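Local atomic coordinates of uncharacterized protein (Escherichia coli O157:H7, PDB entry 4R29), a protein that probably methylates a zinc-binding cysteine of the host proteins TAB2 and TAB3, using S-adenosylmethionine, and thereby blocks host NF-kappa-B activation. Residues M109-D115 with F143-V149; K134-E139 with N162-Y168. The protein carries 1 engineered substitution. One frame throughout, in Å; residues are numbered along the deposited sequence.

Interaction 1 of 2, residues M109-D115 with F143-V149; sequences MGQFSVD and FLYIVVV. With SAM (S-adenosylmethionine), chain E.
F143 meets D115 just beyond the last bridge, V114 with Y145, of an antiparallel strand pair. The pair forms part of the three-stranded antiparallel sheet of this Rossmann-like methyltransferase. One water donates to both D115 O and F143 O and links the two backbones there. L144 leans its CD1 over the other strand, 3.4 Å from V114 O and close to D115 CA. Y145 and V114 exchange two backbone hydrogen bonds, and V114 CG2 rests on Y145 CB. The side chain of I146 lies on the other face of the sheet, shared with S113 and Q111. Its CD1 reaches S113 OG, and its CG2 sits 3.5 Å from Q111 NE2. Q111 NE2 makes a weak hydrogen bond to F112 O within its own strand.

V147 pairs with F112 by two backbone bonds; V147 N to F112 O is nearly straight (174°). The F112 ring comes to rest beside V147 because its CG stands between the backbone N and the carbonyl carbon (chi1 62°). V147 CB lies over one ring face, 3.9 Å from the F112 ring centroid, in a CH-pi contact. V148 lies on the sheet face that carries Q111, and its CG1 touches M109 SD. V149 puts CG1 at the edge of the F112 ring, in its plane. Its backbone closes the ladder with two bonds to G110. The neighbouring Q111 holds the amino acid end of S-adenosylmethionine with its backbone. Q111 N donates to SAM OXT at 3.0 Å, and SAM N donates to Q111 O at 2.6 Å.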
loop_
_atom_site.group_PDB
_atom_site.type_symbol
_atom_site.label_atom_id
_atom_site.label_comp_id
_atom_site.label_asym_id
_atom_site.label_seq_id
_atom_site.Cartn_x
_atom_site.Cartn_y
_atom_site.Cartn_z
ATOM N N MET A 109 -10.250 2.658 2.048
ATOM C CA MET A 109 -8.840 2.249 2.034
ATOM C C MET A 109 -8.378 1.438 0.829
ATOM O O MET A 109 -9.176 0.867 0.084
ATOM C CB MET A 109 -8.353 1.648 3.370
ATOM C CG MET A 109 -8.421 0.178 3.548
ATOM S SD MET A 109 -7.238 -0.932 2.709
ATOM C CE MET A 109 -8.250 -2.391 2.973
ATOM N N GLY A 110 -7.068 1.492 0.619
ATOM C CA GLY A 110 -6.401 0.799 -0.466
ATOM C C GLY A 110 -5.015 0.415 0.020
ATOM O O GLY A 110 -4.553 0.906 1.050
ATOM N N GLN A 111 -4.355 -0.461 -0.716
ATOM C CA GLN A 111 -3.037 -0.945 -0.328
ATOM C C GLN A 111 -2.213 -1.057 -1.611
ATOM O O GLN A 111 -2.722 -1.473 -2.640
ATOM C CB GLN A 111 -3.153 -2.298 0.401
ATOM C CG GLN A 111 -1.808 -2.987 0.697
ATOM C CD GLN A 111 -1.299 -3.813 -0.480
ATOM O OE1 GLN A 111 -2.044 -4.591 -1.065
ATOM N NE2 GLN A 111 -0.035 -3.643 -0.828
ATOM N N PHE A 112 -0.958 -0.638 -1.557
ATOM C CA PHE A 112 -0.060 -0.748 -2.702
ATOM C C PHE A 112 1.372 -0.937 -2.197
ATOM O O PHE A 112 1.592 -1.021 -1.005
ATOM C CB PHE A 112 -0.208 0.460 -3.645
ATOM C CG PHE A 112 0.137 1.796 -3.016
ATOM C CD1 PHE A 112 -0.815 2.509 -2.279
ATOM C CD2 PHE A 112 1.406 2.356 -3.185
ATOM C CE1 PHE A 112 -0.511 3.751 -1.718
ATOM C CE2 PHE A 112 1.724 3.602 -2.626
ATOM C CZ PHE A 112 0.761 4.296 -1.884
ATOM N N SER A 113 2.343 -0.999 -3.097
ATOM C CA SER A 113 3.731 -1.244 -2.706
ATOM C C SER A 113 4.656 -0.206 -3.290
ATOM O O SER A 113 4.389 0.359 -4.351
ATOM C CB SER A 113 4.180 -2.618 -3.208
ATOM O OG SER A 113 3.597 -3.622 -2.405
ATOM N N VAL A 114 5.759 0.045 -2.607
ATOM C CA VAL A 114 6.781 0.907 -3.178
ATOM C C VAL A 114 8.122 0.188 -3.130
ATOM O O VAL A 114 8.378 -0.582 -2.207
ATOM C CB VAL A 114 6.848 2.284 -2.472
ATOM C CG1 VAL A 114 5.555 3.045 -2.681
ATOM C CG2 VAL A 114 7.135 2.116 -0.982
ATOM N N ASP A 115 8.959 0.427 -4.136
ATOM C CA ASP A 115 10.304 -0.161 -4.164
ATOM C C ASP A 115 11.329 0.753 -3.477
ATOM O O ASP A 115 12.527 0.456 -3.457
ATOM C CB ASP A 115 10.746 -0.518 -5.601
ATOM C CG ASP A 115 10.810 0.692 -6.524
ATOM O OD1 ASP A 115 10.992 1.828 -6.027
ATOM O OD2 ASP A 115 10.686 0.504 -7.756
ATOM N N PHE A 143 13.560 -4.956 -0.216
ATOM C CA PHE A 143 13.495 -3.533 -0.527
ATOM C C PHE A 143 12.076 -2.992 -0.568
ATOM O O PHE A 143 11.872 -1.788 -0.479
ATOM C CB PHE A 143 14.224 -3.226 -1.840
ATOM C CG PHE A 143 13.735 -4.027 -3.022
ATOM C CD1 PHE A 143 12.644 -3.597 -3.768
ATOM C CD2 PHE A 143 14.380 -5.196 -3.400
ATOM C CE1 PHE A 143 12.190 -4.330 -4.865
ATOM C CE2 PHE A 143 13.934 -5.937 -4.498
ATOM C CZ PHE A 143 12.839 -5.502 -5.231
ATOM N N LEU A 144 11.108 -3.894 -0.699
ATOM C CA LEU A 144 9.717 -3.526 -0.882
ATOM C C LEU A 144 9.029 -3.170 0.438
ATOM O O LEU A 144 9.220 -3.838 1.459
ATOM C CB LEU A 144 8.971 -4.674 -1.560
ATOM C CG LEU A 144 8.436 -4.440 -2.973
ATOM C CD1 LEU A 144 9.292 -3.445 -3.745
ATOM C CD2 LEU A 144 8.307 -5.763 -3.725
ATOM N N TYR A 145 8.237 -2.102 0.404
ATOM C CA TYR A 145 7.390 -1.727 1.536
ATOM C C TYR A 145 5.919 -1.725 1.141
ATOM O O TYR A 145 5.570 -1.296 0.053
ATOM C CB TYR A 145 7.789 -0.357 2.075
ATOM C CG TYR A 145 9.107 -0.388 2.780
ATOM C CD1 TYR A 145 10.299 -0.346 2.064
ATOM C CD2 TYR A 145 9.168 -0.497 4.163
ATOM C CE1 TYR A 145 11.515 -0.400 2.712
ATOM C CE2 TYR A 145 10.384 -0.543 4.822
ATOM C CZ TYR A 145 11.553 -0.496 4.091
ATOM O OH TYR A 145 12.766 -0.540 4.746
ATOM N N ILE A 146 5.067 -2.229 2.024
ATOM C CA ILE A 146 3.623 -2.147 1.845
ATOM C C ILE A 146 3.116 -0.794 2.355
ATOM O O ILE A 146 3.520 -0.333 3.427
ATOM C CB ILE A 146 2.897 -3.263 2.639
ATOM C CG1 ILE A 146 3.472 -4.633 2.298
ATOM C CG2 ILE A 146 1.388 -3.221 2.391
ATOM C CD1 ILE A 146 3.141 -5.074 0.933
ATOM N N VAL A 147 2.224 -0.170 1.590
ATOM C CA VAL A 147 1.535 1.033 2.038
ATOM C C VAL A 147 0.037 0.816 2.093
ATOM O O VAL A 147 -0.600 0.488 1.089
ATOM C CB VAL A 147 1.830 2.237 1.125
ATOM C CG1 VAL A 147 1.240 3.516 1.733
ATOM C CG2 VAL A 147 3.343 2.364 0.881
ATOM N N VAL A 148 -0.528 0.992 3.279
ATOM C CA VAL A 148 -1.969 0.942 3.462
ATOM C C VAL A 148 -2.478 2.374 3.636
ATOM O O VAL A 148 -2.214 3.027 4.657
ATOM C CB VAL A 148 -2.361 0.092 4.704
ATOM C CG1 VAL A 148 -3.878 -0.002 4.854
ATOM C CG2 VAL A 148 -1.754 -1.317 4.621
ATOM N N VAL A 149 -3.199 2.862 2.630
ATOM C CA VAL A 149 -3.698 4.236 2.631
ATOM C C VAL A 149 -5.208 4.256 2.951
ATOM O O VAL A 149 -5.984 3.482 2.381
ATOM C CB VAL A 149 -3.378 4.943 1.272
ATOM C CG1 VAL A 149 -3.944 4.142 0.100
ATOM C CG2 VAL A 149 -3.885 6.409 1.249
HETATM N N SAM E . -3.947 -2.364 -4.797
HETATM C CA SAM E . -5.160 -3.086 -4.412
HETATM C C SAM E . -6.179 -2.164 -3.750
HETATM O O SAM E . -7.370 -2.494 -3.722
HETATM O OXT SAM E . -5.819 -1.101 -3.216
HETATM C CB SAM E . -4.873 -4.235 -3.451
HETATM C CG SAM E . -4.178 -5.430 -4.084
HETATM S SD SAM E . -4.314 -6.960 -3.104
HETATM C CE SAM E . -3.410 -8.019 -4.263
HETATM C "C5'" SAM E . -5.990 -7.464 -3.562
HETATM C "C4'" SAM E . -6.390 -8.732 -2.813
HETATM O "O4'" SAM E . -7.800 -8.843 -2.757
HETATM C "C3'" SAM E . -5.864 -9.993 -3.492
HETATM O "O3'" SAM E . -4.617 -10.393 -2.955
HETATM C "C2'" SAM E . -6.949 -11.014 -3.225
HETATM O "O2'" SAM E . -6.581 -11.690 -2.058
HETATM C "C1'" SAM E . -8.200 -10.194 -2.917
HETATM N N9 SAM E . -9.189 -10.175 -4.014
HETATM C C8 SAM E . -10.513 -10.503 -3.904
HETATM N N7 SAM E . -11.114 -10.330 -5.095
HETATM C C5 SAM E . -10.186 -9.884 -5.970
HETATM C C6 SAM E . -10.266 -9.547 -7.314
HETATM N N6 SAM E . -11.423 -9.646 -7.960
HETATM N N1 SAM E . -9.135 -9.114 -7.966
HETATM C C2 SAM E . -7.937 -9.005 -7.282
HETATM N N3 SAM E . -7.862 -9.338 -5.944
HETATM C C4 SAM E . -8.973 -9.770 -5.297
HETATM O O HOH W 1 13.720 0.063 -0.718
#

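Interaction 2 of 2, residues K134-E139 with N162-Y168; sequences KIFPKE and NRFIELY
F136 and Y168 form the aromatic centre of a contact between strand 131-137 and helix 155-181. The helix packs on one face of the antiparallel sheet in this Rossmann-like fold. It runs almost parallel to the strand; the segment axes come within 11.1 Å, and side chains fill the distance between them. The F136 ring projects to the helix. An edge of this ring points to the face of Y168 in an offset edge-to-face pair. The planes meet at 61°, and F136 CE2 lies 3.7 Å from Y168 CE2. F136 CZ also meets F164 CE2, edge against edge, and F136 CE1 reaches I165 CG1.

Y168 swings its CG opposite the backbone N (chi1 179°), which carries the ring past F136 to the residues after the strand. The two side chains slide by each other in opposite directions. At its far end the phenol oxygen receives a weak hydrogen bond from the backbone: E139 N to Y168 OH is 3.3 Å. E139 CB lies equally near that oxygen, while the carboxylate bends away from residues 162-168. K138 CG only grazes the hydroxyl.

At the start of the strand segment, K134 keeps its chain extended through CE and bends at the last torsion (chi4 -83°), which turns NZ aside. It crosses I165 at about a right angle, with its CD 3.8 Å from I165 CD1. Farther out the lysine meets N162, whose side-chain end turns back to the strand. The nearest approach there is K134 CE to N162 OD1, at 3.6 Å.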
loop_
_atom_site.group_PDB
_atom_site.type_symbol
_atom_site.label_atom_id
_atom_site.label_comp_id
_atom_site.label_asym_id
_atom_site.label_seq_id
_atom_site.Cartn_x
_atom_site.Cartn_y
_atom_site.Cartn_z
ATOM N N LYS A 134 -0.348 3.617 6.615
ATOM C CA LYS A 134 0.381 2.682 7.466
ATOM C C LYS A 134 1.416 1.976 6.593
ATOM O O LYS A 134 1.072 1.415 5.548
ATOM C CB LYS A 134 -0.564 1.681 8.139
ATOM C CG LYS A 134 -1.454 2.304 9.217
ATOM C CD LYS A 134 -2.416 1.271 9.854
ATOM C CE LYS A 134 -3.248 1.862 10.999
ATOM N NZ LYS A 134 -2.513 1.882 12.302
ATOM N N ILE A 135 2.684 2.043 6.990
ATOM C CA ILE A 135 3.775 1.551 6.155
ATOM C C ILE A 135 4.559 0.483 6.892
ATOM O O ILE A 135 4.794 0.605 8.094
ATOM C CB ILE A 135 4.757 2.676 5.776
ATOM C CG1 ILE A 135 4.013 3.849 5.136
ATOM C CG2 ILE A 135 5.852 2.138 4.847
ATOM C CD1 ILE A 135 4.837 5.136 5.021
ATOM N N PHE A 136 4.959 -0.560 6.170
ATOM C CA PHE A 136 5.831 -1.590 6.738
ATOM C C PHE A 136 6.513 -2.413 5.659
ATOM O O PHE A 136 6.019 -2.497 4.536
ATOM C CB PHE A 136 5.072 -2.506 7.695
ATOM C CG PHE A 136 3.826 -3.090 7.111
ATOM C CD1 PHE A 136 2.633 -2.378 7.137
ATOM C CD2 PHE A 136 3.837 -4.348 6.546
ATOM C CE1 PHE A 136 1.473 -2.911 6.608
ATOM C CE2 PHE A 136 2.668 -4.892 6.001
ATOM C CZ PHE A 136 1.485 -4.166 6.036
ATOM N N PRO A 137 7.657 -3.023 6.005
ATOM C CA PRO A 137 8.427 -3.841 5.063
ATOM C C PRO A 137 7.590 -4.985 4.490
ATOM O O PRO A 137 6.791 -5.575 5.203
ATOM C CB PRO A 137 9.556 -4.419 5.939
ATOM C CG PRO A 137 9.693 -3.461 7.080
ATOM C CD PRO A 137 8.284 -2.978 7.343
ATOM N N LYS A 138 7.772 -5.294 3.213
ATOM C CA LYS A 138 7.096 -6.437 2.649
ATOM C C LYS A 138 7.728 -7.698 3.180
ATOM O O LYS A 138 8.953 -7.836 3.183
ATOM C CB LYS A 138 7.156 -6.454 1.127
ATOM C CG LYS A 138 6.462 -7.677 0.536
ATOM C CD LYS A 138 6.001 -7.438 -0.902
ATOM C CE LYS A 138 5.516 -8.731 -1.570
ATOM N NZ LYS A 138 4.905 -9.699 -0.599
ATOM N N GLU A 139 6.871 -8.601 3.650
ATOM C CA GLU A 139 7.238 -9.979 3.946
ATOM C C GLU A 139 8.098 -10.550 2.813
ATOM O O GLU A 139 7.808 -10.332 1.636
ATOM C CB GLU A 139 5.956 -10.808 4.081
ATOM C CG GLU A 139 6.171 -12.280 4.360
ATOM C CD GLU A 139 6.735 -12.516 5.742
ATOM O OE1 GLU A 139 7.074 -11.520 6.426
ATOM O OE2 GLU A 139 6.831 -13.694 6.142
ATOM N N ASN A 162 -6.726 -1.560 9.596
ATOM C CA ASN A 162 -6.366 -2.518 10.632
ATOM C C ASN A 162 -6.767 -3.937 10.238
ATOM O O ASN A 162 -5.987 -4.876 10.377
ATOM C CB ASN A 162 -7.005 -2.127 11.970
ATOM C CG ASN A 162 -6.250 -1.014 12.673
ATOM O OD1 ASN A 162 -5.041 -0.845 12.483
ATOM N ND2 ASN A 162 -6.960 -0.247 13.484
ATOM N N ARG A 163 -7.988 -4.083 9.738
ATOM C CA ARG A 163 -8.485 -5.371 9.299
ATOM C C ARG A 163 -7.608 -5.956 8.180
ATOM O O ARG A 163 -7.371 -7.159 8.120
ATOM C CB ARG A 163 -9.931 -5.246 8.848
ATOM C CG ARG A 163 -10.579 -6.560 8.418
ATOM C CD ARG A 163 -10.805 -7.419 9.637
ATOM N NE ARG A 163 -11.540 -8.647 9.343
ATOM C CZ ARG A 163 -11.361 -9.785 10.011
ATOM N NH1 ARG A 163 -10.466 -9.854 10.994
ATOM N NH2 ARG A 163 -12.067 -10.857 9.693
ATOM N N PHE A 164 -7.106 -5.107 7.304
ATOM C CA PHE A 164 -6.196 -5.590 6.286
ATOM C C PHE A 164 -4.937 -6.190 6.901
ATOM O O PHE A 164 -4.482 -7.248 6.485
ATOM C CB PHE A 164 -5.812 -4.477 5.314
ATOM C CG PHE A 164 -4.640 -4.821 4.449
ATOM C CD1 PHE A 164 -4.800 -5.631 3.339
ATOM C CD2 PHE A 164 -3.366 -4.361 4.765
ATOM C CE1 PHE A 164 -3.717 -5.966 2.534
ATOM C CE2 PHE A 164 -2.275 -4.685 3.965
ATOM C CZ PHE A 164 -2.450 -5.493 2.848
ATOM N N ILE A 165 -4.370 -5.503 7.883
ATOM C CA ILE A 165 -3.139 -5.955 8.512
ATOM C C ILE A 165 -3.316 -7.324 9.196
ATOM O O ILE A 165 -2.431 -8.190 9.131
ATOM C CB ILE A 165 -2.606 -4.889 9.484
ATOM C CG1 ILE A 165 -2.211 -3.630 8.702
ATOM C CG2 ILE A 165 -1.414 -5.418 10.281
ATOM C CD1 ILE A 165 -1.853 -2.447 9.601
ATOM N N GLU A 166 -4.471 -7.515 9.827
ATOM C CA GLU A 166 -4.833 -8.819 10.384
ATOM C C GLU A 166 -4.918 -9.888 9.310
ATOM O O GLU A 166 -4.368 -10.977 9.479
ATOM C CB GLU A 166 -6.179 -8.757 11.092
ATOM C CG GLU A 166 -6.182 -7.896 12.317
ATOM C CD GLU A 166 -7.588 -7.687 12.841
ATOM O OE1 GLU A 166 -7.792 -6.737 13.629
ATOM O OE2 GLU A 166 -8.487 -8.468 12.455
ATOM N N LEU A 167 -5.632 -9.596 8.221
ATOM C CA LEU A 167 -5.750 -10.575 7.157
ATOM C C LEU A 167 -4.378 -10.803 6.537
ATOM O O LEU A 167 -3.986 -11.927 6.280
ATOM C CB LEU A 167 -6.783 -10.141 6.108
ATOM C CG LEU A 167 -8.219 -9.975 6.628
ATOM C CD1 LEU A 167 -9.170 -9.457 5.566
ATOM C CD2 LEU A 167 -8.728 -11.300 7.195
ATOM N N TYR A 168 -3.630 -9.732 6.329
ATOM C CA TYR A 168 -2.294 -9.859 5.770
ATOM C C TYR A 168 -1.387 -10.735 6.642
ATOM O O TYR A 168 -0.583 -11.510 6.130
ATOM C CB TYR A 168 -1.664 -8.494 5.612
ATOM C CG TYR A 168 -0.268 -8.542 5.051
ATOM C CD1 TYR A 168 -0.061 -8.674 3.683
ATOM C CD2 TYR A 168 0.842 -8.452 5.882
ATOM C CE1 TYR A 168 1.207 -8.709 3.153
ATOM C CE2 TYR A 168 2.122 -8.491 5.363
ATOM C CZ TYR A 168 2.295 -8.619 3.995
ATOM O OH TYR A 168 3.554 -8.661 3.451
#

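In the fold
Interactions 1 and 2 share one sheet, and their centres lie about 9 Å apart. Strand 145-151 is the middle strand, between 109-114 and 131-137. Probable backbone hydrogen bonds tie the contacts together: I146 N to F136 O and L144 O to K138 N, both 2.7 Å. Helix 155-181 follows the middle strand and covers the face that carries Q111 and V148. F164 of interaction 2 packs there, with its CZ 3.4 Å from Q111 CG and its CD2 3.4 Å from V148 CG2. The nearest atoms of the F164 side chain and S-adenosylmethionine are about 6 Å apart. Interaction 1 thus touches the cofactor directly; interaction 2 reaches it at second hand, through F164 on Q111. S98, R107 and Y204 also bind the cofactor.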